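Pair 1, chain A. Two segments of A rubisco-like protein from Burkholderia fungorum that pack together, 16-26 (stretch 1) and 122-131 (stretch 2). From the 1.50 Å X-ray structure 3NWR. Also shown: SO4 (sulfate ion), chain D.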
# COMPACT_ATOMS: atom_id res chain seq x y z
N GLU A 16 -10.90 -1.87 18.34
CA GLU A 16 -10.99 -3.29 18.05
C GLU A 16 -10.77 -3.59 16.57
O GLU A 16 -11.14 -2.80 15.70
CB GLU A 16 -12.32 -3.86 18.52
CG GLU A 16 -12.45 -3.80 20.03
CD GLU A 16 -13.78 -4.30 20.53
OE1 GLU A 16 -14.60 -4.79 19.71
OE2 GLU A 16 -14.00 -4.22 21.76
N ALA A 17 -10.17 -4.74 16.30
CA ALA A 17 -9.91 -5.17 14.94
C ALA A 17 -10.32 -6.63 14.81
O ALA A 17 -9.92 -7.46 15.63
CB ALA A 17 -8.44 -4.99 14.61
N ASP A 18 -11.10 -6.95 13.78
CA ASP A 18 -11.54 -8.32 13.52
C ASP A 18 -10.71 -8.91 12.39
O ASP A 18 -10.46 -8.23 11.39
CB ASP A 18 -13.01 -8.36 13.11
CG ASP A 18 -13.96 -8.00 14.25
OD1 ASP A 18 -13.51 -7.87 15.40
OD2 ASP A 18 -15.16 -7.85 13.96
N TYR A 19 -10.32 -10.18 12.53
CA TYR A 19 -9.55 -10.88 11.50
C TYR A 19 -10.15 -12.23 11.18
O TYR A 19 -10.86 -12.82 12.01
CB TYR A 19 -8.11 -11.13 11.96
CG TYR A 19 -7.36 -9.89 12.34
CD1 TYR A 19 -6.50 -9.28 11.44
CD2 TYR A 19 -7.51 -9.34 13.60
CE1 TYR A 19 -5.80 -8.13 11.81
CE2 TYR A 19 -6.83 -8.20 13.97
CZ TYR A 19 -5.99 -7.60 13.06
OH TYR A 19 -5.31 -6.46 13.42
N LEU A 20 -9.87 -12.72 9.98
CA LEU A 20 -10.03 -14.12 9.65
C LEU A 20 -8.63 -14.70 9.57
O LEU A 20 -7.81 -14.22 8.78
CB LEU A 20 -10.74 -14.28 8.30
CG LEU A 20 -10.65 -15.66 7.65
CD1 LEU A 20 -11.46 -16.68 8.43
CD2 LEU A 20 -11.12 -15.60 6.20
N ILE A 21 -8.33 -15.71 10.38
CA ILE A 21 -7.02 -16.33 10.32
C ILE A 21 -7.12 -17.80 9.95
O ILE A 21 -8.17 -18.42 10.10
CB ILE A 21 -6.23 -16.18 11.64
CG1 ILE A 21 -6.91 -16.95 12.77
CG2 ILE A 21 -6.07 -14.71 11.98
CD1 ILE A 21 -6.02 -17.10 14.01
N GLU A 22 -6.03 -18.32 9.41
CA GLU A 22 -5.95 -19.72 9.03
C GLU A 22 -4.60 -20.25 9.49
O GLU A 22 -3.57 -19.61 9.28
CB GLU A 22 -6.08 -19.86 7.51
CG GLU A 22 -6.06 -21.30 7.00
CD GLU A 22 -5.98 -21.35 5.48
OE1 GLU A 22 -6.94 -20.88 4.83
OE2 GLU A 22 -4.95 -21.82 4.97
N THR A 23 -4.61 -21.42 10.13
CA THR A 23 -3.39 -21.97 10.71
C THR A 23 -3.60 -23.45 11.01
O THR A 23 -4.70 -23.85 11.36
CB THR A 23 -3.01 -21.23 12.03
OG1 THR A 23 -1.84 -21.82 12.60
CG2 THR A 23 -4.17 -21.29 13.04
N PRO A 24 -2.54 -24.26 10.84
CA PRO A 24 -2.67 -25.66 11.24
C PRO A 24 -2.46 -25.80 12.74
O PRO A 24 -2.67 -26.88 13.30
CB PRO A 24 -1.54 -26.34 10.48
CG PRO A 24 -0.47 -25.29 10.41
CD PRO A 24 -1.21 -23.96 10.28
N LEU A 25 -2.03 -24.71 13.38
CA LEU A 25 -1.80 -24.69 14.82
C LEU A 25 -3.09 -24.32 15.55
O LEU A 25 -4.15 -24.21 14.94
CB LEU A 25 -0.66 -23.72 15.17
CG LEU A 25 0.61 -23.85 14.32
CD1 LEU A 25 1.65 -22.82 14.73
CD2 LEU A 25 1.18 -25.26 14.38
N ASP A 26 -2.99 -24.13 16.86
CA ASP A 26 -4.15 -23.74 17.66
C ASP A 26 -4.54 -22.29 17.40
O ASP A 26 -3.74 -21.39 17.65
CB ASP A 26 -3.84 -23.91 19.15
CG ASP A 26 -5.00 -23.52 20.03
OD1 ASP A 26 -6.01 -24.24 20.02
OD2 ASP A 26 -4.90 -22.48 20.73
N GLY A 122 4.86 -16.71 10.78
CA GLY A 122 5.16 -18.09 10.44
C GLY A 122 4.05 -19.03 10.85
O GLY A 122 3.93 -20.13 10.32
N GLU A 123 3.23 -18.59 11.80
CA GLU A 123 2.14 -19.42 12.31
C GLU A 123 0.96 -19.56 11.35
O GLU A 123 0.16 -20.49 11.49
CB GLU A 123 1.62 -18.87 13.65
CG GLU A 123 2.55 -19.05 14.81
CD GLU A 123 3.55 -17.92 14.95
OE1 GLU A 123 3.60 -17.04 14.06
OE2 GLU A 123 4.31 -17.92 15.95
N VAL A 124 0.83 -18.65 10.40
CA VAL A 124 -0.40 -18.57 9.61
C VAL A 124 -0.27 -18.93 8.13
O VAL A 124 0.75 -18.67 7.49
CB VAL A 124 -1.06 -17.18 9.72
CG1 VAL A 124 -1.30 -16.82 11.19
CG2 VAL A 124 -0.21 -16.12 9.03
N THR A 125 -1.34 -19.52 7.60
CA THR A 125 -1.46 -19.77 6.17
C THR A 125 -2.58 -18.91 5.58
O THR A 125 -3.00 -19.10 4.44
CB THR A 125 -1.70 -21.27 5.87
OG1 THR A 125 -2.83 -21.75 6.62
CG2 THR A 125 -0.46 -22.06 6.25
N GLY A 126 -3.06 -17.97 6.39
CA GLY A 126 -4.08 -17.01 5.97
C GLY A 126 -4.26 -15.98 7.07
O GLY A 126 -4.30 -16.32 8.26
N VAL A 127 -4.35 -14.70 6.69
CA VAL A 127 -4.68 -13.63 7.63
C VAL A 127 -5.27 -12.47 6.84
O VAL A 127 -4.64 -11.95 5.90
CB VAL A 127 -3.45 -13.09 8.42
CG1 VAL A 127 -3.84 -11.87 9.22
CG2 VAL A 127 -2.89 -14.15 9.35
N ARG A 128 -6.48 -12.08 7.23
CA ARG A 128 -7.14 -10.95 6.61
C ARG A 128 -7.78 -10.07 7.67
O ARG A 128 -8.50 -10.56 8.55
CB ARG A 128 -8.21 -11.42 5.63
CG ARG A 128 -8.90 -10.29 4.85
CD ARG A 128 -9.88 -10.91 3.90
NE ARG A 128 -10.70 -9.98 3.14
CZ ARG A 128 -10.57 -9.75 1.84
NH1 ARG A 128 -9.61 -10.35 1.14
NH2 ARG A 128 -11.40 -8.91 1.25
N LEU A 129 -7.50 -8.77 7.59
CA LEU A 129 -8.15 -7.81 8.47
C LEU A 129 -9.52 -7.51 7.90
O LEU A 129 -9.64 -7.02 6.78
CB LEU A 129 -7.32 -6.53 8.52
CG LEU A 129 -7.96 -5.35 9.24
CD1 LEU A 129 -8.23 -5.67 10.71
CD2 LEU A 129 -7.07 -4.09 9.11
N LEU A 130 -10.56 -7.82 8.66
CA LEU A 130 -11.95 -7.68 8.19
C LEU A 130 -12.57 -6.32 8.50
O LEU A 130 -13.25 -5.73 7.66
CB LEU A 130 -12.83 -8.76 8.82
CG LEU A 130 -12.33 -10.20 8.68
CD1 LEU A 130 -13.25 -11.14 9.47
CD2 LEU A 130 -12.26 -10.59 7.22
N SER A 131 -12.36 -5.84 9.72
CA SER A 131 -13.07 -4.64 10.15
C SER A 131 -12.39 -3.99 11.34
O SER A 131 -11.58 -4.62 12.03
CB SER A 131 -14.52 -4.98 10.48
OG SER A 131 -14.57 -5.95 11.51
S SO4 D . -0.05 -25.44 18.81
O1 SO4 D . 1.39 -25.35 18.60
O2 SO4 D . -0.64 -26.38 17.87
O3 SO4 D . -0.66 -24.13 18.64
O4 SO4 D . -0.30 -25.90 20.18

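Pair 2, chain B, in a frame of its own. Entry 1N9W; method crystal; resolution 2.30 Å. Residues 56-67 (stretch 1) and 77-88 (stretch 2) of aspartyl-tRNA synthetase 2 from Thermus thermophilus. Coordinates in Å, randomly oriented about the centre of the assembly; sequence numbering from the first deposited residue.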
# COMPACT_ATOMS: atom_id res chain seq x y z
N GLU B 56 -16.70 -11.98 -24.20
CA GLU B 56 -16.51 -11.76 -22.77
C GLU B 56 -16.84 -12.99 -21.92
O GLU B 56 -16.99 -12.90 -20.70
CB GLU B 56 -17.29 -10.53 -22.26
CG GLU B 56 -16.66 -9.19 -22.65
CD GLU B 56 -15.14 -9.14 -22.41
OE1 GLU B 56 -14.67 -9.55 -21.33
OE2 GLU B 56 -14.42 -8.68 -23.32
N SER B 57 -16.98 -14.15 -22.56
CA SER B 57 -17.22 -15.38 -21.80
C SER B 57 -15.85 -15.79 -21.28
O SER B 57 -14.83 -15.54 -21.93
CB SER B 57 -17.78 -16.49 -22.70
OG SER B 57 -19.18 -16.34 -22.92
N ALA B 58 -15.82 -16.39 -20.09
CA ALA B 58 -14.55 -16.85 -19.52
C ALA B 58 -14.30 -18.23 -20.13
O ALA B 58 -15.18 -19.08 -20.14
CB ALA B 58 -14.65 -16.94 -18.01
N LEU B 59 -13.08 -18.44 -20.63
CA LEU B 59 -12.74 -19.70 -21.27
C LEU B 59 -11.44 -20.36 -20.83
O LEU B 59 -10.55 -19.74 -20.25
CB LEU B 59 -12.61 -19.49 -22.78
CG LEU B 59 -13.64 -18.76 -23.61
CD1 LEU B 59 -13.09 -18.65 -25.02
CD2 LEU B 59 -14.97 -19.49 -23.60
N ARG B 60 -11.35 -21.63 -21.16
CA ARG B 60 -10.15 -22.40 -20.92
C ARG B 60 -9.88 -23.00 -22.30
O ARG B 60 -10.80 -23.52 -22.94
CB ARG B 60 -10.39 -23.51 -19.90
CG ARG B 60 -9.26 -24.49 -19.81
CD ARG B 60 -9.43 -25.42 -18.62
NE ARG B 60 -8.68 -26.64 -18.84
CZ ARG B 60 -9.07 -27.62 -19.65
NH1 ARG B 60 -10.21 -27.52 -20.32
NH2 ARG B 60 -8.30 -28.68 -19.83
N VAL B 61 -8.65 -22.87 -22.78
CA VAL B 61 -8.28 -23.42 -24.08
C VAL B 61 -7.02 -24.28 -24.01
O VAL B 61 -6.00 -23.88 -23.44
CB VAL B 61 -8.00 -22.31 -25.14
CG1 VAL B 61 -7.44 -22.96 -26.42
CG2 VAL B 61 -9.28 -21.53 -25.46
N ARG B 62 -7.12 -25.47 -24.59
CA ARG B 62 -5.99 -26.39 -24.65
C ARG B 62 -5.63 -26.55 -26.12
O ARG B 62 -6.49 -26.87 -26.94
CB ARG B 62 -6.38 -27.75 -24.05
CG ARG B 62 -5.33 -28.84 -24.24
CD ARG B 62 -5.70 -30.12 -23.48
NE ARG B 62 -6.93 -30.76 -23.98
CZ ARG B 62 -6.97 -31.64 -24.98
NH1 ARG B 62 -5.86 -31.99 -25.61
NH2 ARG B 62 -8.13 -32.17 -25.34
N GLY B 63 -4.37 -26.32 -26.46
CA GLY B 63 -3.97 -26.44 -27.85
C GLY B 63 -2.50 -26.27 -28.18
O GLY B 63 -1.68 -26.01 -27.30
N LEU B 64 -2.20 -26.42 -29.47
CA LEU B 64 -0.83 -26.33 -29.99
C LEU B 64 -0.41 -24.92 -30.41
O LEU B 64 -1.11 -24.25 -31.17
CB LEU B 64 -0.71 -27.26 -31.21
CG LEU B 64 0.64 -27.33 -31.93
CD1 LEU B 64 1.61 -28.13 -31.07
CD2 LEU B 64 0.46 -27.99 -33.30
N VAL B 65 0.74 -24.48 -29.90
CA VAL B 65 1.27 -23.16 -30.23
C VAL B 65 1.94 -23.25 -31.60
O VAL B 65 2.89 -24.00 -31.80
CB VAL B 65 2.31 -22.68 -29.18
CG1 VAL B 65 2.82 -21.27 -29.52
CG2 VAL B 65 1.67 -22.68 -27.79
N VAL B 66 1.41 -22.48 -32.55
CA VAL B 66 1.91 -22.45 -33.91
C VAL B 66 2.31 -21.04 -34.34
O VAL B 66 1.62 -20.06 -34.04
CB VAL B 66 0.85 -23.01 -34.88
CG1 VAL B 66 1.33 -22.92 -36.32
CG2 VAL B 66 0.55 -24.47 -34.52
N GLU B 67 3.44 -20.96 -35.04
CA GLU B 67 3.97 -19.71 -35.53
C GLU B 67 3.03 -19.09 -36.56
O GLU B 67 2.48 -19.80 -37.39
CB GLU B 67 5.34 -19.96 -36.17
CG GLU B 67 6.22 -18.73 -36.23
CD GLU B 67 7.52 -18.96 -37.01
OE1 GLU B 67 8.01 -20.12 -37.02
OE2 GLU B 67 8.03 -17.98 -37.58
N VAL B 77 -2.79 -20.31 -31.40
CA VAL B 77 -2.99 -21.57 -30.70
C VAL B 77 -4.08 -22.34 -31.42
O VAL B 77 -5.21 -21.87 -31.52
CB VAL B 77 -3.40 -21.39 -29.22
CG1 VAL B 77 -3.74 -22.76 -28.62
CG2 VAL B 77 -2.29 -20.74 -28.42
N GLN B 78 -3.75 -23.52 -31.93
CA GLN B 78 -4.74 -24.34 -32.61
C GLN B 78 -5.39 -25.20 -31.51
O GLN B 78 -4.78 -26.12 -30.98
CB GLN B 78 -4.05 -25.18 -33.71
CG GLN B 78 -4.01 -24.46 -35.09
CD GLN B 78 -2.80 -24.82 -35.98
OE1 GLN B 78 -2.51 -25.99 -36.20
NE2 GLN B 78 -2.12 -23.80 -36.50
N ALA B 79 -6.63 -24.86 -31.17
CA ALA B 79 -7.36 -25.54 -30.10
C ALA B 79 -7.69 -27.01 -30.31
O ALA B 79 -8.19 -27.42 -31.35
CB ALA B 79 -8.64 -24.77 -29.79
N LYS B 80 -7.40 -27.80 -29.28
CA LYS B 80 -7.71 -29.22 -29.30
C LYS B 80 -8.98 -29.33 -28.45
O LYS B 80 -9.79 -30.26 -28.59
CB LYS B 80 -6.58 -30.03 -28.63
CG LYS B 80 -5.18 -29.58 -29.01
CD LYS B 80 -4.73 -30.11 -30.36
CE LYS B 80 -4.39 -31.59 -30.29
NZ LYS B 80 -3.90 -32.09 -31.60
N GLU B 81 -9.17 -28.35 -27.58
CA GLU B 81 -10.32 -28.33 -26.69
C GLU B 81 -10.65 -26.91 -26.24
O GLU B 81 -9.76 -26.12 -25.96
CB GLU B 81 -10.04 -29.23 -25.48
CG GLU B 81 -10.99 -29.09 -24.31
CD GLU B 81 -10.71 -30.13 -23.20
OE1 GLU B 81 -9.54 -30.52 -23.02
OE2 GLU B 81 -11.67 -30.52 -22.51
N VAL B 82 -11.94 -26.59 -26.20
CA VAL B 82 -12.38 -25.28 -25.75
C VAL B 82 -13.48 -25.51 -24.72
O VAL B 82 -14.50 -26.15 -25.02
CB VAL B 82 -12.88 -24.41 -26.94
CG1 VAL B 82 -13.39 -23.08 -26.45
CG2 VAL B 82 -11.75 -24.19 -27.94
N GLU B 83 -13.26 -25.03 -23.50
CA GLU B 83 -14.22 -25.17 -22.41
C GLU B 83 -14.67 -23.77 -21.98
O GLU B 83 -13.84 -22.89 -21.73
CB GLU B 83 -13.59 -25.89 -21.20
CG GLU B 83 -14.54 -26.00 -19.99
CD GLU B 83 -13.93 -26.66 -18.74
OE1 GLU B 83 -14.67 -26.85 -17.75
OE2 GLU B 83 -12.73 -26.98 -18.74
N VAL B 84 -15.98 -23.56 -21.93
CA VAL B 84 -16.53 -22.28 -21.51
C VAL B 84 -16.71 -22.36 -20.01
O VAL B 84 -17.54 -23.13 -19.53
CB VAL B 84 -17.89 -22.01 -22.19
CG1 VAL B 84 -18.33 -20.57 -21.95
CG2 VAL B 84 -17.78 -22.28 -23.68
N LEU B 85 -15.91 -21.60 -19.26
CA LEU B 85 -15.98 -21.61 -17.80
C LEU B 85 -17.15 -20.78 -17.28
O LEU B 85 -17.72 -21.08 -16.24
CB LEU B 85 -14.66 -21.06 -17.23
CG LEU B 85 -13.41 -21.81 -17.71
CD1 LEU B 85 -12.15 -21.07 -17.27
CD2 LEU B 85 -13.45 -23.23 -17.13
N SER B 86 -17.49 -19.73 -18.02
CA SER B 86 -18.57 -18.85 -17.63
C SER B 86 -19.04 -18.07 -18.84
O SER B 86 -18.44 -17.08 -19.22
CB SER B 86 -18.09 -17.88 -16.55
OG SER B 86 -19.11 -17.01 -16.15
N PRO B 87 -20.14 -18.52 -19.47
CA PRO B 87 -20.69 -17.85 -20.65
C PRO B 87 -21.33 -16.50 -20.34
O PRO B 87 -22.05 -16.35 -19.35
CB PRO B 87 -21.70 -18.85 -21.19
CG PRO B 87 -22.19 -19.53 -19.94
CD PRO B 87 -20.91 -19.74 -19.15
N ALA B 88 -21.06 -15.51 -21.19
CA ALA B 88 -21.66 -14.21 -21.00
C ALA B 88 -23.12 -14.39 -21.45
O ALA B 88 -23.39 -15.20 -22.32
CB ALA B 88 -20.95 -13.17 -21.85

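Both pairs are two antiparallel strands joined by backbone hydrogen bonds. Fourteen central residues superpose with an RMSD of 0.6 Å. The match runs from Ala17(A) = Ser57(B) to Leu25(A) = Val65(B), and from Val124(A) = Ala79(B) to Ser131(A) = Ser86(B).

The shared core is a ladder with a bulge. In pair 1, Leu20(A) N donates to Arg128(A) O at 2.9 Å, and Arg128(A) N returns to Leu20(A) O at 3.0 Å. In pair 2, Arg60(B) N to Glu83(B) O is 2.8 Å, and Glu83(B) N to Arg60(B) O is 2.9 Å. The register shifts by one at the same place in both. There a single carbonyl accepts from two successive amides. Asp18(A) O takes Leu130(A) N at 2.8 Å and, weakly, Ser131(A) N at 3.5 Å. Ala58(B) O takes Leu85(B) N at 2.8 Å and Ser86(B) N at 3.2 Å. Leu130(A) and Leu85(B) sit at the bulge, both point toward the other strand, and their side-chain centres lie 0.5 Å apart.

A second shared carbonyl lies further along. Glu22(A) O accepts from Thr125(A) N at 2.8 Å and weakly from Gly126(A) N at 3.4 Å. Arg62(B) O accepts from Lys80(B) N at 2.7 Å and Glu81(B) N at 3.1 Å.

One face is apolar in both pairs. In pair 1, Leu129(A) CD1 lies over the Tyr19(A) ring, 4.0 Å from its centroid, in a CH-pi contact. Pair 2 has two aliphatic side chains here: Leu59(B) CD2 meets Val84(B) CG1 at 3.9 Å. The next pair is alike, Ile21(A) with Val127(A) and Val61(B) with Val82(B).

The other face differs more. In pair 1, Glu22(A) stands opposite Gly126(A). A CB on that glycine would lie 2.9 Å from Glu22(A) CB, a clash. The Glu22(A) carboxylate accepts a hydrogen bond from Thr125(A): Thr125(A) OG1 to Glu22(A) OE2 is 2.7 Å. In pair 2, the matching Arg62(B) and Glu81(B) form a salt bridge, with NE of Arg62(B) 2.8 Å from OE1 of Glu81(B). Arg60(B) NH1 adds another to Glu83(B) OE2 at 3.0 Å. Leu20(A) and Arg128(A), at the matching positions, form no salt bridge. The packing on the bulge leucine is common to both pairs: Leu20(A) CB to Leu130(A) CD2 is 4.1 Å, and Arg60(B) CB to Leu85(B) CD1 is 4.0 Å.

Thr23(A) and Gly63(B) also match. Thr23(A) OG1 donates to Glu123(A) O at 2.6 Å. Gly63(B) has no side chain, and Lys80(B) CG approaches Gly63(B) CA to 3.6 Å.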